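Long-range contacts in farnesyl pyrophosphate synthase (Pseudomonas aeruginosa, PDB 3ZCD), which probably catalyses the condensation of geranyl diphosphate with isopentenyl diphosphate to give farnesyl diphosphate: residues 17-22 against 39-44; 33-38 against 103-108. All coordinates share one frame; numbering follows the deposited sequence.

Contact 1 (17-22 against 39-44); sequences ALDALF and SVMNGG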
# COMPACT_ATOMS: atom_id res chain seq x y z
N ALA A 17 -17.39 -10.48 0.88
CA ALA A 17 -16.92 -9.09 1.08
C ALA A 17 -15.88 -8.69 0.04
O ALA A 17 -15.93 -7.60 -0.52
CB ALA A 17 -16.38 -8.90 2.48
N LEU A 18 -14.93 -9.58 -0.23
CA LEU A 18 -13.91 -9.31 -1.23
C LEU A 18 -14.49 -9.15 -2.65
O LEU A 18 -14.11 -8.26 -3.39
CB LEU A 18 -12.85 -10.42 -1.24
CG LEU A 18 -11.88 -10.55 -0.06
CD1 LEU A 18 -11.15 -11.90 -0.06
CD2 LEU A 18 -10.89 -9.40 -0.12
N ASP A 19 -15.37 -10.07 -3.03
CA ASP A 19 -15.97 -10.08 -4.37
C ASP A 19 -16.55 -8.70 -4.71
O ASP A 19 -16.42 -8.22 -5.83
CB ASP A 19 -17.07 -11.14 -4.41
CG ASP A 19 -17.53 -11.47 -5.81
OD1 ASP A 19 -16.81 -12.19 -6.55
OD2 ASP A 19 -18.65 -11.05 -6.16
N ALA A 20 -17.15 -8.05 -3.72
CA ALA A 20 -17.76 -6.73 -3.89
C ALA A 20 -16.78 -5.60 -4.21
O ALA A 20 -17.20 -4.53 -4.62
CB ALA A 20 -18.55 -6.34 -2.64
N LEU A 21 -15.49 -5.84 -4.01
CA LEU A 21 -14.48 -4.81 -4.17
C LEU A 21 -13.91 -4.74 -5.58
O LEU A 21 -13.10 -3.86 -5.85
CB LEU A 21 -13.33 -5.08 -3.20
CG LEU A 21 -13.63 -5.22 -1.72
CD1 LEU A 21 -12.40 -5.55 -0.94
CD2 LEU A 21 -14.26 -3.89 -1.24
N PHE A 22 -14.26 -5.68 -6.46
CA PHE A 22 -13.62 -5.75 -7.78
C PHE A 22 -14.46 -5.24 -8.95
O PHE A 22 -14.25 -5.66 -10.09
CB PHE A 22 -13.04 -7.17 -8.02
CG PHE A 22 -12.14 -7.61 -6.94
CD1 PHE A 22 -11.02 -6.84 -6.60
CD2 PHE A 22 -12.40 -8.75 -6.18
CE1 PHE A 22 -10.18 -7.22 -5.57
CE2 PHE A 22 -11.56 -9.13 -5.17
CZ PHE A 22 -10.45 -8.37 -4.86
N SER A 39 -6.46 -12.50 -9.15
CA SER A 39 -5.41 -12.66 -8.19
C SER A 39 -5.88 -12.94 -6.74
O SER A 39 -5.08 -13.30 -5.91
CB SER A 39 -4.54 -11.37 -8.17
OG SER A 39 -3.93 -11.06 -9.43
N VAL A 40 -7.16 -12.68 -6.45
CA VAL A 40 -7.73 -12.78 -5.09
C VAL A 40 -8.74 -13.95 -4.99
O VAL A 40 -8.72 -14.73 -4.02
CB VAL A 40 -8.35 -11.42 -4.64
CG1 VAL A 40 -8.99 -11.60 -3.28
CG2 VAL A 40 -7.27 -10.35 -4.59
N MET A 41 -9.62 -14.04 -5.99
CA MET A 41 -10.74 -14.96 -5.97
C MET A 41 -10.35 -16.27 -6.62
O MET A 41 -10.77 -16.61 -7.71
CB MET A 41 -11.93 -14.35 -6.68
CG MET A 41 -12.36 -13.02 -6.08
SD MET A 41 -12.63 -12.95 -4.29
CE MET A 41 -13.98 -14.12 -4.19
N ASN A 42 -9.47 -16.95 -5.93
CA ASN A 42 -8.77 -18.10 -6.45
C ASN A 42 -9.01 -19.33 -5.62
O ASN A 42 -8.24 -20.28 -5.71
CB ASN A 42 -7.27 -17.78 -6.52
CG ASN A 42 -6.69 -17.31 -5.19
OD1 ASN A 42 -7.22 -17.58 -4.09
ND2 ASN A 42 -5.61 -16.58 -5.28
N GLY A 43 -10.05 -19.32 -4.77
CA GLY A 43 -10.36 -20.50 -3.95
C GLY A 43 -9.37 -20.76 -2.82
O GLY A 43 -9.26 -21.89 -2.31
N GLY A 44 -8.64 -19.72 -2.44
CA GLY A 44 -7.69 -19.87 -1.38
C GLY A 44 -8.34 -20.19 -0.05
O GLY A 44 -9.54 -19.92 0.17

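Contact 2 (33-38 against 103-108); sequences YEAMRY and RAFDEA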
# COMPACT_ATOMS: atom_id res chain seq x y z
N TYR A 33 -9.25 -4.57 -13.19
CA TYR A 33 -10.08 -5.11 -12.15
C TYR A 33 -10.26 -6.60 -12.27
O TYR A 33 -10.30 -7.32 -11.27
CB TYR A 33 -11.41 -4.39 -12.02
CG TYR A 33 -11.26 -3.11 -11.19
CD1 TYR A 33 -10.65 -1.99 -11.74
CD2 TYR A 33 -11.60 -3.10 -9.86
CE1 TYR A 33 -10.45 -0.83 -10.98
CE2 TYR A 33 -11.40 -1.93 -9.09
CZ TYR A 33 -10.82 -0.85 -9.68
OH TYR A 33 -10.66 0.32 -8.90
N GLU A 34 -10.30 -7.07 -13.51
CA GLU A 34 -10.33 -8.51 -13.72
C GLU A 34 -9.04 -9.22 -13.26
O GLU A 34 -9.08 -10.30 -12.63
CB GLU A 34 -10.67 -8.90 -15.18
CG GLU A 34 -10.76 -10.43 -15.38
CD GLU A 34 -11.62 -11.18 -14.31
OE1 GLU A 34 -12.83 -10.85 -14.23
OE2 GLU A 34 -11.09 -12.08 -13.55
N ALA A 35 -7.89 -8.63 -13.52
CA ALA A 35 -6.63 -9.14 -13.00
C ALA A 35 -6.55 -9.11 -11.47
O ALA A 35 -6.02 -9.97 -10.82
CB ALA A 35 -5.45 -8.42 -13.63
N MET A 36 -7.14 -8.06 -10.88
CA MET A 36 -7.23 -7.98 -9.44
C MET A 36 -8.10 -9.09 -8.87
O MET A 36 -7.72 -9.76 -7.94
CB MET A 36 -7.82 -6.61 -9.00
CG MET A 36 -6.90 -5.46 -9.33
SD MET A 36 -7.79 -3.88 -9.10
CE MET A 36 -8.02 -3.77 -7.31
N ARG A 37 -9.26 -9.30 -9.47
CA ARG A 37 -10.16 -10.37 -9.06
C ARG A 37 -9.51 -11.75 -9.23
O ARG A 37 -9.60 -12.62 -8.35
CB ARG A 37 -11.45 -10.31 -9.87
CG ARG A 37 -12.48 -11.31 -9.46
CD ARG A 37 -13.70 -11.31 -10.37
NE ARG A 37 -14.61 -10.21 -10.04
CZ ARG A 37 -15.40 -10.20 -8.96
NH1 ARG A 37 -15.42 -11.25 -8.13
NH2 ARG A 37 -16.19 -9.14 -8.72
N TYR A 38 -8.87 -11.91 -10.38
CA TYR A 38 -8.18 -13.17 -10.70
C TYR A 38 -7.16 -13.53 -9.65
O TYR A 38 -6.98 -14.68 -9.27
CB TYR A 38 -7.52 -13.08 -12.07
CG TYR A 38 -6.83 -14.38 -12.48
CD1 TYR A 38 -7.54 -15.36 -13.11
CD2 TYR A 38 -5.46 -14.58 -12.26
CE1 TYR A 38 -6.90 -16.50 -13.52
CE2 TYR A 38 -4.80 -15.76 -12.66
CZ TYR A 38 -5.56 -16.70 -13.27
OH TYR A 38 -4.91 -17.87 -13.65
N ARG A 103 1.10 -14.46 -16.29
CA ARG A 103 0.88 -15.36 -17.45
C ARG A 103 -0.54 -15.28 -18.05
O ARG A 103 -0.72 -15.28 -19.26
CB ARG A 103 1.15 -16.81 -17.04
CG ARG A 103 2.57 -17.10 -16.71
CD ARG A 103 3.47 -16.66 -17.85
NE ARG A 103 4.87 -17.05 -17.64
CZ ARG A 103 5.92 -16.38 -18.11
NH1 ARG A 103 5.76 -15.29 -18.85
NH2 ARG A 103 7.14 -16.82 -17.86
N ALA A 104 -1.52 -15.26 -17.16
CA ALA A 104 -2.92 -15.05 -17.55
C ALA A 104 -3.17 -13.71 -18.23
O ALA A 104 -4.02 -13.61 -19.08
CB ALA A 104 -3.84 -15.21 -16.36
N PHE A 105 -2.49 -12.67 -17.73
CA PHE A 105 -2.60 -11.30 -18.26
C PHE A 105 -1.27 -10.91 -18.90
O PHE A 105 -0.96 -11.31 -20.01
CB PHE A 105 -3.09 -10.34 -17.12
CG PHE A 105 -4.50 -10.64 -16.68
CD1 PHE A 105 -4.73 -11.60 -15.72
CD2 PHE A 105 -5.60 -10.03 -17.29
CE1 PHE A 105 -6.03 -11.98 -15.36
CE2 PHE A 105 -6.90 -10.39 -16.93
CZ PHE A 105 -7.12 -11.40 -15.97
N ASP A 106 -0.46 -10.13 -18.19
CA ASP A 106 0.85 -9.72 -18.58
C ASP A 106 1.55 -9.22 -17.33
O ASP A 106 0.93 -9.06 -16.30
CB ASP A 106 0.85 -8.67 -19.69
CG ASP A 106 -0.03 -7.52 -19.41
OD1 ASP A 106 0.41 -6.64 -18.65
OD2 ASP A 106 -1.15 -7.53 -19.90
N GLU A 107 2.84 -9.05 -17.44
CA GLU A 107 3.65 -8.82 -16.30
C GLU A 107 3.30 -7.41 -15.77
O GLU A 107 3.18 -7.23 -14.54
CB GLU A 107 5.09 -8.87 -16.62
CG GLU A 107 5.86 -8.73 -15.34
CD GLU A 107 7.32 -9.08 -15.43
OE1 GLU A 107 7.67 -9.86 -16.34
OE2 GLU A 107 8.10 -8.56 -14.58
N ALA A 108 3.21 -6.45 -16.67
CA ALA A 108 2.86 -5.04 -16.20
C ALA A 108 1.54 -5.04 -15.47
O ALA A 108 1.43 -4.43 -14.38
CB ALA A 108 2.83 -4.11 -17.37

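Contact 1 (17-22 against 39-44)
Phe22 and Val40 meet at the inner end of this contact, where the touching is entirely apolar. The outer corner of the Phe22 ring makes the approach: CZ lies 3.7 Å from Val40 CB and 3.8 Å from Val40 CG2, and the two side chains cross at nearly a right angle. Both branches of Val40 lie near Phe22 CZ, and the first torsion, with CG1 anti to the backbone N (chi1 177°), turns CG1 so that it also meets Leu18 CD1, at 3.9 Å. Three buried side chains thus form the close-fitting half of the interface. A type I turn from Asp19 to Phe22, its Phe22 N to Asp19 O bond weak, brings the phenylalanine back onto the same side as Leu18.

Packing slackens toward the partly exposed half, which belongs to Met41. Its chain is bent at both chi2 (-51°) and chi3 (-62°), a coiled shape that sets the sulfur between the helix and the ring: SD is 4.0 Å from Leu18 CB and 4.1 Å from Phe22 CE2. The sulfur lies at the ring edge, near its plane, in a Met-aromatic contact. Beyond it the methyl CE only brushes Asp19 OD1, at 4.2 Å; that carboxylate has its stronger partner in a salt bridge with Arg37. Met41 centres an inverse gamma turn, after which the chain enters the Gly-Gly-Lys-Arg motif of trans-prenyl synthases, a motif that in relatives lines the isopentenyl diphosphate pocket.

In the all-helical fold, the ends of helices 4-19 and 30-40 come together here against two longer helices: Leu18 and Val40 rest on Glu74 and Ala78 of helix 67-85, while Phe22 and Val40 share Leu117 of helix 107-126.

Contact 2 (33-38 against 103-108)
Phe105 lays the face of its ring on Ala35, whose methyl CB stands over the ring centre, 3.8 Å from the centroid and only 6° off the normal, an almost perfectly axial CH-pi contact. The helix backbone shares that face, since Ala35 CA is 3.7 Å from Phe105 CE1. Glu34 comes to the rim instead: its CG approaches CZ of Phe105 at 3.8 Å, near the ring plane, before the chain bends at chi2.

Tyr38, one turn further along helix 30-40, meets the ring from another direction. Its CG is anti to the backbone N (chi1 -178°), which carries the ring out toward residues 103-108 and presents a face to the edge of Phe105. The pair is T-shaped, with centroids 5.7 Å apart and planes at 70°; CE1 of Phe105 is the leading corner.

Phe105 sits at a break between helices 101-104 and 107-126 of the all-helical prenyltransferase fold. It is the first residue to leave helical geometry, and Asp106 caps the next helix as its N-cap residue while forming a salt bridge through OD2 to Arg31, on the same helix that receives the phenylalanine.

Ala104, just ahead of the break, uses the Tyr38 ring as well. Its CB lies over a face, 4.2 Å from the centroid, but displaced toward the phenol end, with Tyr38 CZ 3.8 Å away. The tyrosine OH there is hydrogen-bonded to Pro99 O, which ties the ring's far end to the approach to helix 101-104.

From the N terminus, helix 4-19 leads into 17-22, and contact 1 closes a short loop when helix 30-40 runs out at 39-44. Segment 33-38 falls within that loop, yet its partner 103-108 lies far beyond it, so the two contacts cross: contact 2 closes a longer loop that takes in helices 47-58 and 67-85 and the small hairpin 94-99. Helix 30-40 serves both, its C-terminal end meeting the first helix and its middle the break before helix 107-126. The contacts also touch directly, through Phe22 CD1 packing 4.0 Å from Met36 CB. Met36 in turn reaches helix 107-126 at Ala113 and packs on Ser151 of the second subunit.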